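Local coordinates for protein precorrin-6y methylase (Rhodobacter capsulatus, PDB 3NJR) that probably methylates and decarboxylates a precorrin intermediate in cobalamin biosynthesis, here represented by its C-terminal, S-adenosylmethionine-dependent methyltransferase domain, at residues R79-P85 with R105-G111. Residues are numbered along the deposited sequence; the frame is centred on the assembly and turned at random.
Sequences RAITIEP and RMRAVQG. With SAH (S-adenosyl-L-homocysteine), chain C.
Ile-81 sets its CG2 against CG2 of Val-109, 3.8 Å away, while its other branch runs alongside the Arg-107 side chain in the same direction, CG1 lying over one face of the guanidinium and CD1 coming to 4.0 Å from NH1 of Arg-107. With CG1 of Ile-81 anti to the carbonyl carbon (chi1 -65°), the two branches divide between these neighbours. Ile-83 lies on the same face as Ile-81 and Val-109, beside the loop residues Ala-116 and Leu-120. On the opposite face Met-106 stretches its extended chain across Thr-82, bringing CE to 3.9 Å from OG1, a hydroxyl hydrogen-bonded to Ser-70 of helix 68-75. Between the faces, six backbone hydrogen bonds join the parallel segments 79-85 and 105-111, four of them between strands 79-84 and 106-110. Arg-107 N approaches Ala-80 O (3.0 Å) nearly in line with the carbonyl, whereas Gly-111 N reaches Glu-84 O at 2.9 Å from above the carbonyl plane, as the chains leave the sheet. The strands and helix 87-99 form a beta-alpha-beta unit of the Rossmann-like methyltransferase fold, with 106-110 at the sheet edge within the chain. Glu-84 bends at chi2 to meet the ribose of S-adenosylhomocysteine: OE1 accepts a hydrogen bond from O3' and OE2 one from O2', each at 2.7 Å. The Pro-85 ring packs by the adenine. Gly-65 N and Arg-86 N also bond to OE1 and OE2, respectively, fixing the carboxylate's rotation for the ribose diol, consistent with the acidic residue at this strand end in class I methyltransferases.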
# COMPACT_ATOMS: atom_id res chain seq x y z
N ARG A 79 -22.98 19.69 -17.34
CA ARG A 79 -23.15 21.00 -16.69
C ARG A 79 -22.93 20.79 -15.18
O ARG A 79 -23.11 19.69 -14.69
CB ARG A 79 -24.56 21.56 -16.92
CG ARG A 79 -25.03 21.61 -18.37
CD ARG A 79 -26.50 22.00 -18.45
NE ARG A 79 -27.37 20.87 -18.10
CZ ARG A 79 -28.29 20.87 -17.13
NH1 ARG A 79 -28.52 21.96 -16.40
NH2 ARG A 79 -29.02 19.77 -16.91
N ALA A 80 -22.52 21.84 -14.47
CA ALA A 80 -22.22 21.71 -13.04
C ALA A 80 -22.54 22.94 -12.23
O ALA A 80 -22.39 24.07 -12.73
CB ALA A 80 -20.78 21.34 -12.84
N ILE A 81 -22.96 22.73 -10.98
CA ILE A 81 -23.00 23.79 -9.97
C ILE A 81 -21.95 23.45 -8.92
O ILE A 81 -21.94 22.34 -8.38
CB ILE A 81 -24.39 23.91 -9.30
CG1 ILE A 81 -25.44 24.35 -10.32
CG2 ILE A 81 -24.35 24.88 -8.13
CD1 ILE A 81 -26.83 23.99 -9.95
N THR A 82 -21.08 24.41 -8.61
CA THR A 82 -19.90 24.18 -7.76
C THR A 82 -20.02 24.98 -6.48
O THR A 82 -20.03 26.19 -6.53
CB THR A 82 -18.61 24.58 -8.53
OG1 THR A 82 -18.60 23.92 -9.80
CG2 THR A 82 -17.35 24.22 -7.75
N ILE A 83 -20.06 24.30 -5.35
CA ILE A 83 -20.34 24.90 -4.04
C ILE A 83 -19.08 25.02 -3.20
O ILE A 83 -18.51 24.01 -2.81
CB ILE A 83 -21.31 23.99 -3.24
CG1 ILE A 83 -22.24 23.18 -4.17
CG2 ILE A 83 -22.02 24.76 -2.10
CD1 ILE A 83 -23.31 23.97 -4.86
N GLU A 84 -18.65 26.25 -2.90
CA GLU A 84 -17.45 26.51 -2.08
C GLU A 84 -17.66 27.73 -1.14
O GLU A 84 -18.13 28.79 -1.60
CB GLU A 84 -16.24 26.71 -3.01
CG GLU A 84 -14.96 27.28 -2.39
CD GLU A 84 -14.38 26.43 -1.25
OE1 GLU A 84 -14.03 25.25 -1.47
OE2 GLU A 84 -14.27 26.96 -0.12
N PRO A 85 -17.35 27.59 0.18
CA PRO A 85 -17.57 28.76 1.05
C PRO A 85 -16.55 29.88 0.87
O PRO A 85 -16.93 31.05 0.88
CB PRO A 85 -17.50 28.18 2.48
CG PRO A 85 -16.73 26.92 2.33
CD PRO A 85 -17.06 26.38 0.96
N ARG A 105 -22.29 26.64 -19.05
CA ARG A 105 -22.37 25.27 -18.54
C ARG A 105 -22.12 25.15 -17.02
O ARG A 105 -22.60 24.21 -16.39
CB ARG A 105 -21.33 24.41 -19.25
CG ARG A 105 -21.68 23.97 -20.65
CD ARG A 105 -20.58 23.03 -21.19
NE ARG A 105 -21.07 21.92 -22.02
CZ ARG A 105 -22.36 21.56 -22.19
NH1 ARG A 105 -23.36 22.21 -21.61
NH2 ARG A 105 -22.64 20.52 -22.98
N MET A 106 -21.36 26.08 -16.46
CA MET A 106 -20.84 25.94 -15.11
C MET A 106 -21.07 27.17 -14.23
O MET A 106 -20.71 28.28 -14.61
CB MET A 106 -19.36 25.57 -15.19
CG MET A 106 -18.60 25.56 -13.88
SD MET A 106 -17.12 24.52 -14.00
CE MET A 106 -16.15 25.06 -12.59
N ARG A 107 -21.67 26.95 -13.05
CA ARG A 107 -21.96 28.00 -12.06
C ARG A 107 -21.16 27.87 -10.77
O ARG A 107 -21.00 26.78 -10.24
CB ARG A 107 -23.43 27.92 -11.65
CG ARG A 107 -24.39 28.87 -12.28
CD ARG A 107 -25.82 28.51 -11.86
NE ARG A 107 -26.12 28.88 -10.47
CZ ARG A 107 -27.22 28.52 -9.81
NH1 ARG A 107 -28.13 27.75 -10.39
NH2 ARG A 107 -27.40 28.92 -8.55
N ALA A 108 -20.72 28.98 -10.20
CA ALA A 108 -20.19 28.91 -8.84
C ALA A 108 -21.21 29.45 -7.86
O ALA A 108 -21.86 30.46 -8.12
CB ALA A 108 -18.90 29.66 -8.72
N VAL A 109 -21.37 28.75 -6.74
CA VAL A 109 -22.19 29.22 -5.62
C VAL A 109 -21.27 29.34 -4.40
O VAL A 109 -20.70 28.35 -3.94
CB VAL A 109 -23.40 28.26 -5.33
CG1 VAL A 109 -24.09 28.62 -4.03
CG2 VAL A 109 -24.40 28.30 -6.47
N GLN A 110 -21.11 30.55 -3.89
CA GLN A 110 -20.38 30.73 -2.64
C GLN A 110 -21.27 30.35 -1.48
O GLN A 110 -22.32 30.96 -1.26
CB GLN A 110 -19.88 32.17 -2.48
CG GLN A 110 -19.37 32.46 -1.09
CD GLN A 110 -18.53 33.70 -1.02
OE1 GLN A 110 -17.80 33.90 -0.06
NE2 GLN A 110 -18.61 34.54 -2.05
N GLY A 111 -20.86 29.32 -0.74
CA GLY A 111 -21.65 28.87 0.40
C GLY A 111 -21.26 27.52 0.97
O GLY A 111 -20.22 26.95 0.64
N SAH C . -12.29 18.93 -5.39
CA SAH C . -11.38 20.08 -5.07
CB SAH C . -10.45 19.70 -3.92
CG SAH C . -10.63 20.61 -2.70
SD SAH C . -11.40 19.72 -1.37
C SAH C . -10.62 20.51 -6.30
O SAH C . -10.16 21.64 -6.43
OXT SAH C . -10.42 19.74 -7.24
C5' SAH C . -11.45 20.89 -0.03
C4' SAH C . -12.41 22.07 -0.25
O4' SAH C . -13.75 21.82 0.21
C3' SAH C . -11.92 23.30 0.50
O3' SAH C . -11.66 24.35 -0.43
C2' SAH C . -13.05 23.71 1.43
O2' SAH C . -13.24 25.13 1.51
C1' SAH C . -14.26 23.01 0.83
N9 SAH C . -15.32 22.79 1.87
C8 SAH C . -15.11 22.49 3.17
N7 SAH C . -16.27 22.38 3.85
C5 SAH C . -17.27 22.63 2.98
C6 SAH C . -18.75 22.67 3.04
N6 SAH C . -19.38 22.43 4.21
N1 SAH C . -19.45 22.97 1.91
C2 SAH C . -18.82 23.21 0.75
N3 SAH C . -17.47 23.19 0.63
C4 SAH C . -16.65 22.90 1.68